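Local coordinates for protein ORF10 (Moritella marina, PDB 6RIW) that probably carries out chain-extending condensations in polyunsaturated fatty acid synthesis, this piece being the ketosynthase-chain length factor didomain of a longer synthase, at residues L210-A215 with L679-D684; S345-F350 with L400-G405; M474-G479 with A485-L490; H589-R594 with N635-F640; N732-Q737 with N812-A817. One frame throughout, in Å; residues are numbered along the deposited sequence.

Followed from the N terminus, the chain first opens interaction 1 at 210-215, in the ketosynthase half, and closes it only at 679-684, in the chain length factor half. Three shorter closures fall within that span, one after another: interaction 2 (345-350 with 400-405) ties a helix of the first half to a loop, interaction 3 (474-479 with 485-490) folds a strand against the next helix, and interaction 4 (589-594 with 635-640) joins two helices. Interaction 5 (732-737 with 812-817) follows in series and fixes a loop to a helix. None cross. Interactions 2 and 5 lie on opposite sides of the chain's centre, with their own centres about 62 Å apart.

Interaction 1. Residues L210-A215 with L679-D684; sequences LHTGKA and LFQTSD
T212 sets its CG2 methyl in the angle between Q681 and T682, and this is the tightly packed part of the contact. The methyl lies 3.6 Å from T682 CG2 and 3.7 Å from Q681 CD, meeting both side chains at about a right angle. Its position follows from the torsion: with chi1 at 61°, CG2 stands opposite the carbonyl carbon, while OG1 turns to N678 OD1. T682 has the same first torsion and gives its hydroxyl to the helix, at N678 O, which leaves its own methyl for the contact. The other side is looser and wetter. K214 NZ comes within 3.0 Å of Q681 OE1, but the angle is too poor for a hydrogen bond; its ammonium is instead held by N678 OD1 and by a salt bridge to E677. Q681 NE2 bonds to K464 O and also to a water at 2.8 Å, which in turn donates to T212 O, also at 2.8 Å. The hydrogen-bonded link between the two segments thus runs through this water. G213, with its positive phi of 74°, ends helix 198-211 in a Schellman motif and turns the chain toward K214. The ends of two helices, one from each ketosynthase-family region, thus meet near M1, a magnesium ligand, an arrangement consistent with the dimer-like pairing of thiolase-fold halves in a ketosynthase-chain length factor.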
# COMPACT_ATOMS: atom_id res chain seq x y z
N LEU A 210 -2.62 2.66 20.99
CA LEU A 210 -2.68 3.37 22.26
C LEU A 210 -3.37 2.52 23.33
O LEU A 210 -2.94 2.52 24.49
CB LEU A 210 -3.39 4.73 22.10
CG LEU A 210 -2.63 5.79 21.28
CD1 LEU A 210 -3.47 7.03 20.97
CD2 LEU A 210 -1.28 6.22 21.93
N HIS A 211 -4.42 1.78 22.97
CA HIS A 211 -5.16 1.01 23.97
C HIS A 211 -4.36 -0.17 24.50
O HIS A 211 -4.56 -0.58 25.65
CB HIS A 211 -6.48 0.53 23.38
CG HIS A 211 -7.48 1.62 23.21
ND1 HIS A 211 -8.36 1.67 22.15
CD2 HIS A 211 -7.73 2.72 23.96
CE1 HIS A 211 -9.12 2.75 22.27
NE2 HIS A 211 -8.75 3.41 23.35
N THR A 212 -3.47 -0.75 23.69
CA THR A 212 -2.66 -1.86 24.20
C THR A 212 -1.37 -1.37 24.83
O THR A 212 -0.59 -2.20 25.31
CB THR A 212 -2.35 -2.87 23.09
OG1 THR A 212 -1.61 -2.23 22.04
CG2 THR A 212 -3.65 -3.45 22.50
N GLY A 213 -1.12 -0.07 24.84
CA GLY A 213 0.13 0.41 25.38
C GLY A 213 1.34 0.16 24.52
O GLY A 213 2.47 0.29 25.00
N LYS A 214 1.15 -0.21 23.25
CA LYS A 214 2.28 -0.30 22.33
C LYS A 214 2.92 1.05 22.08
O LYS A 214 4.09 1.11 21.67
CB LYS A 214 1.84 -0.95 21.01
CG LYS A 214 1.62 -2.47 21.14
CD LYS A 214 1.71 -3.22 19.79
CE LYS A 214 1.61 -4.76 19.99
NZ LYS A 214 0.37 -5.26 20.73
N ALA A 215 2.20 2.14 22.37
CA ALA A 215 2.70 3.49 22.24
C ALA A 215 1.99 4.37 23.26
O ALA A 215 0.94 4.01 23.78
CB ALA A 215 2.47 4.04 20.82
N LEU A 679 -4.84 -6.94 16.97
CA LEU A 679 -6.24 -7.14 16.60
C LEU A 679 -6.95 -8.09 17.57
O LEU A 679 -8.12 -7.88 17.92
CB LEU A 679 -6.34 -7.66 15.16
CG LEU A 679 -6.05 -6.63 14.05
CD1 LEU A 679 -6.14 -7.30 12.68
CD2 LEU A 679 -7.01 -5.44 14.10
N PHE A 680 -6.25 -9.13 18.01
CA PHE A 680 -6.87 -10.04 18.98
C PHE A 680 -7.05 -9.36 20.33
O PHE A 680 -8.01 -9.67 21.05
CB PHE A 680 -6.03 -11.31 19.11
CG PHE A 680 -6.08 -12.20 17.90
CD1 PHE A 680 -7.28 -12.61 17.37
CD2 PHE A 680 -4.90 -12.64 17.30
CE1 PHE A 680 -7.33 -13.46 16.25
CE2 PHE A 680 -4.93 -13.48 16.19
CZ PHE A 680 -6.15 -13.89 15.66
N GLN A 681 -6.18 -8.42 20.69
CA GLN A 681 -6.34 -7.73 21.96
C GLN A 681 -7.51 -6.75 21.96
O GLN A 681 -8.07 -6.47 23.02
CB GLN A 681 -5.06 -6.96 22.32
CG GLN A 681 -3.88 -7.83 22.69
CD GLN A 681 -2.69 -6.99 23.07
OE1 GLN A 681 -1.90 -6.62 22.21
NE2 GLN A 681 -2.58 -6.64 24.34
N THR A 682 -7.84 -6.17 20.80
CA THR A 682 -8.74 -5.03 20.78
C THR A 682 -10.07 -5.30 20.08
O THR A 682 -10.91 -4.39 20.03
CB THR A 682 -8.07 -3.82 20.11
OG1 THR A 682 -7.74 -4.13 18.75
CG2 THR A 682 -6.80 -3.43 20.84
N SER A 683 -10.29 -6.49 19.55
CA SER A 683 -11.51 -6.75 18.79
C SER A 683 -11.91 -8.19 19.02
O SER A 683 -11.24 -8.93 19.76
CB SER A 683 -11.32 -6.47 17.29
OG SER A 683 -10.56 -7.50 16.67
N ASP A 684 -13.02 -8.60 18.40
CA ASP A 684 -13.53 -9.96 18.53
C ASP A 684 -13.17 -10.84 17.33
O ASP A 684 -13.74 -11.93 17.18
CB ASP A 684 -15.05 -9.94 18.72
CG ASP A 684 -15.45 -9.17 19.95
OD1 ASP A 684 -14.74 -9.27 20.98
OD2 ASP A 684 -16.47 -8.44 19.88
O HOH W 1 -0.64 -4.96 25.57

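Interaction 2. Residues S345-F350 with L400-G405; sequences SMETFF and LQSKNG
Swung opposite the backbone N (chi1 163°) and extended through chi2, the side chain of E347 carries its carboxylate off the helix to S402 and N404. N404 answers with chi1 at -62°, which brings its amide nitrogen over the carboxylate, the side chains crossing at about a right angle. OE1 of E347 takes two hydrogen bonds: N404 N at 2.8 Å on the syn lone pair, and S402 OG at 2.9 Å on the anti side, somewhat out of the carboxylate plane. N404 ND2 reaches E347 OE2 at 2.6 Å from above that plane, the amide and carboxylate planes being 32° apart. Gripped at both oxygens, the carboxylate is unlikely to rotate freely. Its partners belong to a type I turn, S402 to G405, closed by G405 N to S402 O at 3.0 Å. The S402 hydroxyl also accepts from F407 N, serving the loop as well as E347. The turn, between strands 389-390 and 417-418, is pinned to helix 336-350, whose other sides pack on helix 304-318 and strand 327-329.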
# COMPACT_ATOMS: atom_id res chain seq x y z
N SER A 345 -28.08 2.37 3.71
CA SER A 345 -27.44 1.87 4.92
C SER A 345 -27.78 2.74 6.12
O SER A 345 -28.11 2.23 7.20
CB SER A 345 -25.93 1.82 4.73
OG SER A 345 -25.60 0.88 3.73
N MET A 346 -27.68 4.06 5.96
CA MET A 346 -27.95 4.94 7.09
C MET A 346 -29.43 4.91 7.45
O MET A 346 -29.78 5.01 8.63
CB MET A 346 -27.51 6.35 6.76
CG MET A 346 -26.02 6.47 6.52
SD MET A 346 -25.50 8.18 6.75
CE MET A 346 -25.89 8.77 5.09
N GLU A 347 -30.30 4.78 6.45
CA GLU A 347 -31.73 4.68 6.74
C GLU A 347 -32.02 3.42 7.55
O GLU A 347 -32.69 3.47 8.58
CB GLU A 347 -32.52 4.67 5.43
CG GLU A 347 -33.95 4.16 5.56
CD GLU A 347 -34.62 3.98 4.22
OE1 GLU A 347 -34.98 5.01 3.61
OE2 GLU A 347 -34.76 2.82 3.77
N THR A 348 -31.46 2.29 7.11
CA THR A 348 -31.67 1.03 7.82
C THR A 348 -31.25 1.13 9.28
O THR A 348 -31.99 0.69 10.17
CB THR A 348 -30.89 -0.08 7.12
OG1 THR A 348 -31.42 -0.26 5.80
CG2 THR A 348 -30.98 -1.38 7.91
N PHE A 349 -30.09 1.72 9.55
CA PHE A 349 -29.53 1.70 10.90
C PHE A 349 -30.17 2.75 11.80
O PHE A 349 -30.64 2.42 12.90
CB PHE A 349 -28.01 1.92 10.83
CG PHE A 349 -27.33 1.88 12.16
CD1 PHE A 349 -27.19 0.67 12.85
CD2 PHE A 349 -26.81 3.03 12.73
CE1 PHE A 349 -26.56 0.63 14.08
CE2 PHE A 349 -26.18 2.99 13.95
CZ PHE A 349 -26.04 1.79 14.63
N PHE A 350 -30.20 4.01 11.37
CA PHE A 350 -30.66 5.06 12.28
C PHE A 350 -32.18 5.10 12.44
O PHE A 350 -32.67 5.65 13.43
CB PHE A 350 -30.14 6.42 11.82
CG PHE A 350 -28.68 6.61 12.09
CD1 PHE A 350 -28.24 6.91 13.37
CD2 PHE A 350 -27.74 6.43 11.08
CE1 PHE A 350 -26.90 7.08 13.63
CE2 PHE A 350 -26.39 6.57 11.34
CZ PHE A 350 -25.97 6.90 12.62
N LEU A 400 -30.82 13.85 -3.37
CA LEU A 400 -31.42 12.52 -3.33
C LEU A 400 -32.21 12.35 -2.04
O LEU A 400 -32.09 13.13 -1.09
CB LEU A 400 -30.36 11.43 -3.43
CG LEU A 400 -29.37 11.40 -4.59
CD1 LEU A 400 -28.16 10.57 -4.19
CD2 LEU A 400 -30.00 10.83 -5.84
N GLN A 401 -33.04 11.31 -2.01
CA GLN A 401 -33.61 10.82 -0.77
C GLN A 401 -33.28 9.34 -0.63
O GLN A 401 -32.99 8.67 -1.62
CB GLN A 401 -35.13 11.04 -0.70
CG GLN A 401 -35.90 9.91 -1.35
CD GLN A 401 -37.37 10.23 -1.54
OE1 GLN A 401 -37.88 11.19 -0.96
NE2 GLN A 401 -38.05 9.42 -2.35
N SER A 402 -33.29 8.84 0.61
CA SER A 402 -33.00 7.43 0.81
C SER A 402 -34.11 6.57 0.21
O SER A 402 -35.16 7.07 -0.23
CB SER A 402 -32.81 7.10 2.30
OG SER A 402 -33.86 7.59 3.11
N LYS A 403 -33.88 5.25 0.19
CA LYS A 403 -34.81 4.34 -0.48
C LYS A 403 -36.26 4.58 -0.05
O LYS A 403 -37.15 4.65 -0.90
CB LYS A 403 -34.40 2.89 -0.21
CG LYS A 403 -35.17 1.86 -1.04
CD LYS A 403 -34.73 0.43 -0.72
CE LYS A 403 -35.77 -0.59 -1.19
NZ LYS A 403 -35.30 -1.44 -2.34
N ASN A 404 -36.50 4.75 1.25
CA ASN A 404 -37.86 4.88 1.77
C ASN A 404 -38.18 6.29 2.25
O ASN A 404 -39.02 6.47 3.14
CB ASN A 404 -38.10 3.86 2.88
CG ASN A 404 -37.97 2.43 2.40
OD1 ASN A 404 -38.79 1.94 1.62
ND2 ASN A 404 -36.91 1.75 2.83
N GLY A 405 -37.51 7.30 1.69
CA GLY A 405 -37.78 8.68 2.05
C GLY A 405 -37.40 9.06 3.46
O GLY A 405 -37.85 10.11 3.95

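Interaction 3. Residues M474-G479 with A485-L490; sequences MDSHFG and AQFKTL
F478 and F487 supply the aromatic part of this buried contact. Their ring centroids are 5.2 Å apart and the planes make 49°, an oblique pairing that is neither stacked nor T-shaped. CD2 of F478 stands 3.9 Å above one face of the F487 ring, displaced toward the rim, and the same atom is 3.9 Å from F487 CZ. The first torsion of F487 explains this reach: at -166° it sends CG away from the backbone N, so the ring leaves the helix and extends to the strand. The polar-to-apolar contact comes from S476, two residues before F478, whose OG lies 3.4 Å from F487 CB and 3.5 Å from F487 CD2. That hydroxyl is buried with no polar partner in the model, so the phenylalanine covers it without satisfying it. An alanine at F487 is likely to leave the F478 ring without its aromatic neighbour and to open a gap beside I847 on helix 841-854. Hydrogen bonds centre on D475, whose OD1 accepts a weak one from S476 N at 3.0 Å and a regular one from L484 N, while OD2 takes N563 ND2 of helix 552-567. That helix covers the face of the strand carrying D475 and H477, while F487 and helix 841-854 cover the opposite one. A strand with helices against both faces fits the layered alpha-beta architecture of the thiolase fold.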
# COMPACT_ATOMS: atom_id res chain seq x y z
N MET A 474 -0.83 -23.01 6.79
CA MET A 474 0.26 -22.41 6.01
C MET A 474 0.18 -22.89 4.56
O MET A 474 -0.23 -24.03 4.29
CB MET A 474 1.66 -22.75 6.56
CG MET A 474 1.89 -22.46 8.04
SD MET A 474 3.63 -22.42 8.54
CE MET A 474 4.15 -24.10 8.23
N ASP A 475 0.64 -22.04 3.64
CA ASP A 475 0.96 -22.47 2.28
C ASP A 475 2.05 -21.56 1.72
O ASP A 475 2.23 -20.43 2.18
CB ASP A 475 -0.26 -22.49 1.36
CG ASP A 475 0.03 -23.19 0.01
OD1 ASP A 475 0.81 -24.18 -0.04
OD2 ASP A 475 -0.51 -22.74 -1.02
N SER A 476 2.78 -22.07 0.73
CA SER A 476 3.93 -21.34 0.20
C SER A 476 4.11 -21.65 -1.27
O SER A 476 3.93 -22.79 -1.71
CB SER A 476 5.19 -21.72 0.97
OG SER A 476 5.46 -23.11 0.82
N HIS A 477 4.54 -20.64 -2.02
CA HIS A 477 4.90 -20.81 -3.43
C HIS A 477 6.14 -19.94 -3.68
O HIS A 477 6.02 -18.74 -3.92
CB HIS A 477 3.72 -20.42 -4.31
CG HIS A 477 3.93 -20.72 -5.76
ND1 HIS A 477 2.88 -20.82 -6.65
CD2 HIS A 477 5.05 -20.93 -6.48
CE1 HIS A 477 3.35 -21.08 -7.85
NE2 HIS A 477 4.67 -21.15 -7.78
N PHE A 478 7.32 -20.56 -3.58
CA PHE A 478 8.60 -19.87 -3.73
C PHE A 478 9.35 -20.52 -4.89
O PHE A 478 9.76 -21.68 -4.78
CB PHE A 478 9.42 -19.95 -2.45
CG PHE A 478 8.88 -19.13 -1.33
CD1 PHE A 478 8.84 -17.74 -1.43
CD2 PHE A 478 8.43 -19.74 -0.17
CE1 PHE A 478 8.36 -16.97 -0.38
CE2 PHE A 478 7.94 -18.98 0.88
CZ PHE A 478 7.91 -17.58 0.76
N GLY A 479 9.53 -19.78 -5.98
CA GLY A 479 10.23 -20.38 -7.10
C GLY A 479 9.45 -21.59 -7.58
O GLY A 479 8.22 -21.58 -7.61
N ALA A 485 4.15 -28.60 0.81
CA ALA A 485 4.81 -29.91 0.85
C ALA A 485 6.14 -29.88 0.12
O ALA A 485 7.15 -30.42 0.61
CB ALA A 485 3.88 -30.99 0.25
N GLN A 486 6.19 -29.21 -1.04
CA GLN A 486 7.43 -29.12 -1.81
C GLN A 486 8.46 -28.25 -1.10
O GLN A 486 9.66 -28.56 -1.11
CB GLN A 486 7.12 -28.57 -3.21
CG GLN A 486 6.42 -29.57 -4.13
CD GLN A 486 6.00 -28.94 -5.46
OE1 GLN A 486 6.66 -28.03 -5.96
NE2 GLN A 486 4.90 -29.42 -6.04
N PHE A 487 8.02 -27.16 -0.47
CA PHE A 487 8.94 -26.34 0.31
C PHE A 487 9.51 -27.13 1.49
O PHE A 487 10.71 -27.04 1.78
CB PHE A 487 8.17 -25.10 0.80
CG PHE A 487 9.04 -23.96 1.34
CD1 PHE A 487 10.23 -23.59 0.73
CD2 PHE A 487 8.60 -23.24 2.44
CE1 PHE A 487 10.98 -22.53 1.22
CE2 PHE A 487 9.34 -22.18 2.95
CZ PHE A 487 10.54 -21.82 2.35
N LYS A 488 8.67 -27.88 2.18
CA LYS A 488 9.15 -28.67 3.32
C LYS A 488 10.25 -29.64 2.87
O LYS A 488 11.31 -29.73 3.49
CB LYS A 488 7.98 -29.42 3.94
CG LYS A 488 8.30 -30.15 5.26
CD LYS A 488 7.04 -30.90 5.76
CE LYS A 488 7.35 -31.75 6.99
NZ LYS A 488 6.13 -32.45 7.50
N THR A 489 10.00 -30.34 1.77
CA THR A 489 10.99 -31.29 1.24
C THR A 489 12.26 -30.59 0.81
O THR A 489 13.38 -31.04 1.10
CB THR A 489 10.38 -32.03 0.07
OG1 THR A 489 9.26 -32.78 0.53
CG2 THR A 489 11.40 -32.95 -0.58
N LEU A 490 12.12 -29.47 0.09
CA LEU A 490 13.27 -28.67 -0.29
C LEU A 490 14.14 -28.33 0.92
O LEU A 490 15.37 -28.48 0.89
CB LEU A 490 12.78 -27.40 -1.00
CG LEU A 490 13.87 -26.48 -1.57
CD1 LEU A 490 14.20 -26.91 -2.98
CD2 LEU A 490 13.38 -25.03 -1.56

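Interaction 4. Residues H589-R594 with N635-F640; sequences HQYRGR and NQYTSF
Y591 and Y637 are the residues whose backbones come nearest, yet their CA atoms are 9.9 Å apart, so side chains alone bridge the two helical segments. The ring of Y637 presents its edge to the face of Y591: the planes stand at 87° with centroids 5.3 Å apart, a T-shaped pair. CE2 of Y637 is 3.7 Å above the Y591 plane, off toward its rim, and the Y637 OH is 3.4 Å from Y591 CE2. With chi1 at 177° the Y591 ring reaches out to Y637, and chi2 sets how its face is turned. Y637 is fixed from several directions: its hydroxyl bonds to F230 O, and F640 CD2 sits 3.6 Å above the middle of its ring. F640 CE2 also lies 4.3 Å from Y591 CG, a looser contact that completes a three-ring cluster. A serine in place of Y591 would probably leave the edge of Y637 without a face to meet and open a gap beside F640. M233 of helix 228-237 touches both tyrosines, and this helix lies in the first ketosynthase-family region. The cluster is therefore an aromatic, edge-to-face contact within the chain length factor half, where that half faces the ketosynthase.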
# COMPACT_ATOMS: atom_id res chain seq x y z
N HIS A 589 4.68 0.01 -13.67
CA HIS A 589 5.22 1.08 -14.50
C HIS A 589 5.12 0.76 -15.99
O HIS A 589 5.21 1.67 -16.82
CB HIS A 589 6.68 1.37 -14.11
CG HIS A 589 6.81 1.90 -12.72
ND1 HIS A 589 7.10 1.10 -11.64
CD2 HIS A 589 6.65 3.16 -12.22
CE1 HIS A 589 7.11 1.83 -10.53
NE2 HIS A 589 6.86 3.09 -10.86
N GLN A 590 4.92 -0.52 -16.33
CA GLN A 590 4.78 -0.88 -17.73
C GLN A 590 3.52 -0.28 -18.34
O GLN A 590 3.47 -0.09 -19.56
CB GLN A 590 4.79 -2.40 -17.89
CG GLN A 590 6.13 -3.01 -17.52
CD GLN A 590 6.07 -4.52 -17.40
OE1 GLN A 590 5.15 -5.14 -17.89
NE2 GLN A 590 7.08 -5.11 -16.75
N TYR A 591 2.50 0.01 -17.54
CA TYR A 591 1.26 0.54 -18.10
C TYR A 591 1.46 1.93 -18.69
O TYR A 591 1.09 2.20 -19.84
CB TYR A 591 0.15 0.55 -17.04
CG TYR A 591 -1.09 1.16 -17.61
CD1 TYR A 591 -1.76 0.54 -18.66
CD2 TYR A 591 -1.56 2.38 -17.15
CE1 TYR A 591 -2.89 1.12 -19.23
CE2 TYR A 591 -2.69 2.97 -17.70
CZ TYR A 591 -3.34 2.33 -18.74
OH TYR A 591 -4.45 2.92 -19.29
N ARG A 592 2.03 2.86 -17.91
CA ARG A 592 2.39 4.14 -18.52
C ARG A 592 3.50 3.97 -19.55
O ARG A 592 3.56 4.72 -20.54
CB ARG A 592 2.81 5.16 -17.44
CG ARG A 592 3.11 6.53 -18.06
CD ARG A 592 3.31 7.64 -17.04
NE ARG A 592 3.67 8.87 -17.76
CZ ARG A 592 3.50 10.10 -17.29
NH1 ARG A 592 2.98 10.29 -16.08
NH2 ARG A 592 3.85 11.15 -18.02
N GLY A 593 4.37 2.98 -19.35
CA GLY A 593 5.35 2.64 -20.38
C GLY A 593 4.71 2.43 -21.74
O GLY A 593 5.29 2.78 -22.77
N ARG A 594 3.50 1.87 -21.76
CA ARG A 594 2.74 1.76 -23.01
C ARG A 594 2.05 3.08 -23.38
O ARG A 594 2.20 3.60 -24.49
CB ARG A 594 1.71 0.64 -22.87
CG ARG A 594 0.62 0.61 -23.96
CD ARG A 594 -0.70 -0.03 -23.53
NE ARG A 594 -1.72 0.36 -24.50
CZ ARG A 594 -1.98 -0.30 -25.63
NH1 ARG A 594 -1.34 -1.42 -25.90
NH2 ARG A 594 -2.89 0.17 -26.48
N ASN A 635 -11.27 -5.41 -15.31
CA ASN A 635 -10.84 -6.30 -14.24
C ASN A 635 -9.34 -6.22 -14.04
O ASN A 635 -8.86 -6.21 -12.89
CB ASN A 635 -11.28 -7.73 -14.55
CG ASN A 635 -12.77 -7.90 -14.40
OD1 ASN A 635 -13.30 -7.81 -13.29
ND2 ASN A 635 -13.47 -8.09 -15.51
N GLN A 636 -8.57 -6.16 -15.13
CA GLN A 636 -7.13 -6.05 -14.98
C GLN A 636 -6.76 -4.83 -14.15
O GLN A 636 -5.89 -4.91 -13.28
CB GLN A 636 -6.44 -6.00 -16.35
CG GLN A 636 -4.93 -6.11 -16.25
CD GLN A 636 -4.19 -5.59 -17.49
OE1 GLN A 636 -4.74 -4.87 -18.33
NE2 GLN A 636 -2.91 -5.95 -17.60
N TYR A 637 -7.42 -3.69 -14.38
CA TYR A 637 -7.04 -2.52 -13.59
C TYR A 637 -7.42 -2.65 -12.12
O TYR A 637 -6.71 -2.12 -11.26
CB TYR A 637 -7.65 -1.25 -14.19
CG TYR A 637 -6.71 -0.05 -14.26
CD1 TYR A 637 -6.41 0.71 -13.15
CD2 TYR A 637 -6.16 0.33 -15.48
CE1 TYR A 637 -5.55 1.84 -13.25
CE2 TYR A 637 -5.33 1.42 -15.59
CZ TYR A 637 -5.02 2.17 -14.49
OH TYR A 637 -4.17 3.26 -14.66
N THR A 638 -8.52 -3.35 -11.79
CA THR A 638 -8.81 -3.57 -10.36
C THR A 638 -7.68 -4.34 -9.68
O THR A 638 -7.45 -4.17 -8.48
CB THR A 638 -10.14 -4.32 -10.14
OG1 THR A 638 -10.02 -5.69 -10.57
CG2 THR A 638 -11.29 -3.65 -10.86
N SER A 639 -6.98 -5.20 -10.43
CA SER A 639 -5.85 -5.91 -9.84
C SER A 639 -4.59 -5.05 -9.74
O SER A 639 -3.60 -5.51 -9.15
CB SER A 639 -5.54 -7.21 -10.62
OG SER A 639 -4.93 -6.98 -11.89
N PHE A 640 -4.60 -3.83 -10.28
CA PHE A 640 -3.51 -2.90 -9.99
C PHE A 640 -3.63 -2.30 -8.59
O PHE A 640 -2.68 -1.64 -8.14
CB PHE A 640 -3.51 -1.74 -11.01
CG PHE A 640 -3.16 -2.13 -12.43
CD1 PHE A 640 -2.84 -3.43 -12.79
CD2 PHE A 640 -3.15 -1.15 -13.42
CE1 PHE A 640 -2.52 -3.75 -14.11
CE2 PHE A 640 -2.82 -1.46 -14.72
CZ PHE A 640 -2.51 -2.77 -15.07

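Interaction 5. Residues N732-Q737 with N812-A817; sequences NILDQQ and NAEKTA
L734 and K815 run past each other in opposite directions, and their closest point is tight: L734 CB lies 3.5 Å from K815 CG, shorter than usual for two carbons. The leucine's CD1 continues along the lysine to its backbone N at 3.9 Å. E814 crosses L734 at about a right angle, its OE1 lying 3.5 Å from the other methyl, L734 CD2. The leucine is thus held between the root of the glutamate, whose CB is 4.1 Å from CD2, and the aliphatic part of the lysine. Hydrogen bonds from H803 N, A804 N and N869 ND2, all outside the contact, hold that carboxylate in place next to L734. The loop bearing L734, a short 3-10 turn over 733-735, precedes strand 741-752, while helix 808-821 follows strand 797-801; both belong to the second ketosynthase-family region, with its thiolase-like fold. On the more exposed side, D735 crosses K815 at about a right angle. Its OD1 touches K815 CD at 3.5 Å, and the salt bridge from OD1 to K815 NZ is long at 3.8 Å. The lysine bends at chi3, 52°; a straight chain would drive into the D735 carboxylate, and the bend takes the ammonium past it.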
# COMPACT_ATOMS: atom_id res chain seq x y z
N ASN A 732 28.39 -19.10 7.92
CA ASN A 732 29.06 -18.67 6.71
C ASN A 732 28.10 -17.97 5.73
O ASN A 732 28.54 -17.22 4.88
CB ASN A 732 29.74 -19.85 6.02
CG ASN A 732 28.78 -21.01 5.78
OD1 ASN A 732 28.08 -21.46 6.71
ND2 ASN A 732 28.73 -21.51 4.55
N ILE A 733 26.79 -18.25 5.84
CA ILE A 733 25.83 -17.53 4.99
C ILE A 733 25.97 -16.03 5.21
O ILE A 733 25.82 -15.25 4.26
CB ILE A 733 24.38 -18.02 5.24
CG1 ILE A 733 23.37 -17.43 4.24
CG2 ILE A 733 23.92 -17.68 6.63
CD1 ILE A 733 23.76 -17.48 2.76
N LEU A 734 26.34 -15.60 6.43
CA LEU A 734 26.54 -14.18 6.68
C LEU A 734 27.80 -13.63 6.05
O LEU A 734 27.96 -12.40 6.01
CB LEU A 734 26.57 -13.89 8.18
CG LEU A 734 25.20 -14.02 8.84
CD1 LEU A 734 25.32 -13.80 10.35
CD2 LEU A 734 24.24 -13.03 8.21
N ASP A 735 28.70 -14.48 5.56
CA ASP A 735 29.89 -14.00 4.87
C ASP A 735 29.63 -13.65 3.40
O ASP A 735 30.51 -13.06 2.77
CB ASP A 735 31.02 -15.03 4.94
CG ASP A 735 31.55 -15.24 6.36
OD1 ASP A 735 31.35 -14.36 7.23
OD2 ASP A 735 32.17 -16.30 6.59
N GLN A 736 28.48 -14.01 2.85
CA GLN A 736 28.14 -13.66 1.47
C GLN A 736 28.11 -12.14 1.29
O GLN A 736 27.62 -11.41 2.15
CB GLN A 736 26.78 -14.24 1.11
CG GLN A 736 26.76 -15.74 1.08
CD GLN A 736 27.70 -16.27 0.04
OE1 GLN A 736 28.70 -16.91 0.35
NE2 GLN A 736 27.39 -15.98 -1.22
N GLN A 737 28.60 -11.68 0.14
CA GLN A 737 28.70 -10.26 -0.18
C GLN A 737 27.71 -9.81 -1.25
O GLN A 737 27.76 -8.65 -1.66
CB GLN A 737 30.11 -9.94 -0.69
CG GLN A 737 31.21 -10.14 0.32
CD GLN A 737 32.15 -8.96 0.32
OE1 GLN A 737 31.83 -7.91 0.90
NE2 GLN A 737 33.29 -9.10 -0.36
N ASN A 812 26.89 -7.62 8.04
CA ASN A 812 27.95 -7.35 9.00
C ASN A 812 27.39 -7.01 10.37
O ASN A 812 27.96 -7.41 11.40
CB ASN A 812 28.87 -6.23 8.50
CG ASN A 812 29.72 -6.66 7.30
OD1 ASN A 812 29.87 -7.86 7.03
ND2 ASN A 812 30.23 -5.70 6.56
N ALA A 813 26.26 -6.29 10.43
CA ALA A 813 25.64 -6.05 11.73
C ALA A 813 25.18 -7.36 12.37
O ALA A 813 25.33 -7.54 13.59
CB ALA A 813 24.47 -5.06 11.60
N GLU A 814 24.66 -8.28 11.58
CA GLU A 814 24.24 -9.57 12.13
C GLU A 814 25.43 -10.43 12.54
O GLU A 814 25.34 -11.18 13.52
CB GLU A 814 23.37 -10.33 11.14
CG GLU A 814 21.97 -9.72 10.94
CD GLU A 814 21.06 -10.66 10.15
OE1 GLU A 814 21.43 -11.01 9.00
OE2 GLU A 814 19.97 -11.05 10.67
N LYS A 815 26.55 -10.36 11.79
CA LYS A 815 27.74 -11.11 12.17
C LYS A 815 28.27 -10.67 13.52
O LYS A 815 28.88 -11.46 14.25
CB LYS A 815 28.83 -10.96 11.12
CG LYS A 815 28.81 -11.97 10.02
CD LYS A 815 29.90 -11.65 8.98
CE LYS A 815 31.26 -11.49 9.65
NZ LYS A 815 32.29 -10.97 8.69
N THR A 816 28.06 -9.41 13.87
CA THR A 816 28.47 -8.90 15.17
C THR A 816 27.47 -9.33 16.25
O THR A 816 27.85 -9.95 17.25
CB THR A 816 28.61 -7.37 15.09
OG1 THR A 816 29.67 -7.04 14.17
CG2 THR A 816 28.91 -6.73 16.44
N ALA A 817 26.18 -9.08 16.03
CA ALA A 817 25.19 -9.22 17.10
C ALA A 817 24.77 -10.66 17.37
O ALA A 817 24.62 -11.05 18.54
CB ALA A 817 23.96 -8.37 16.76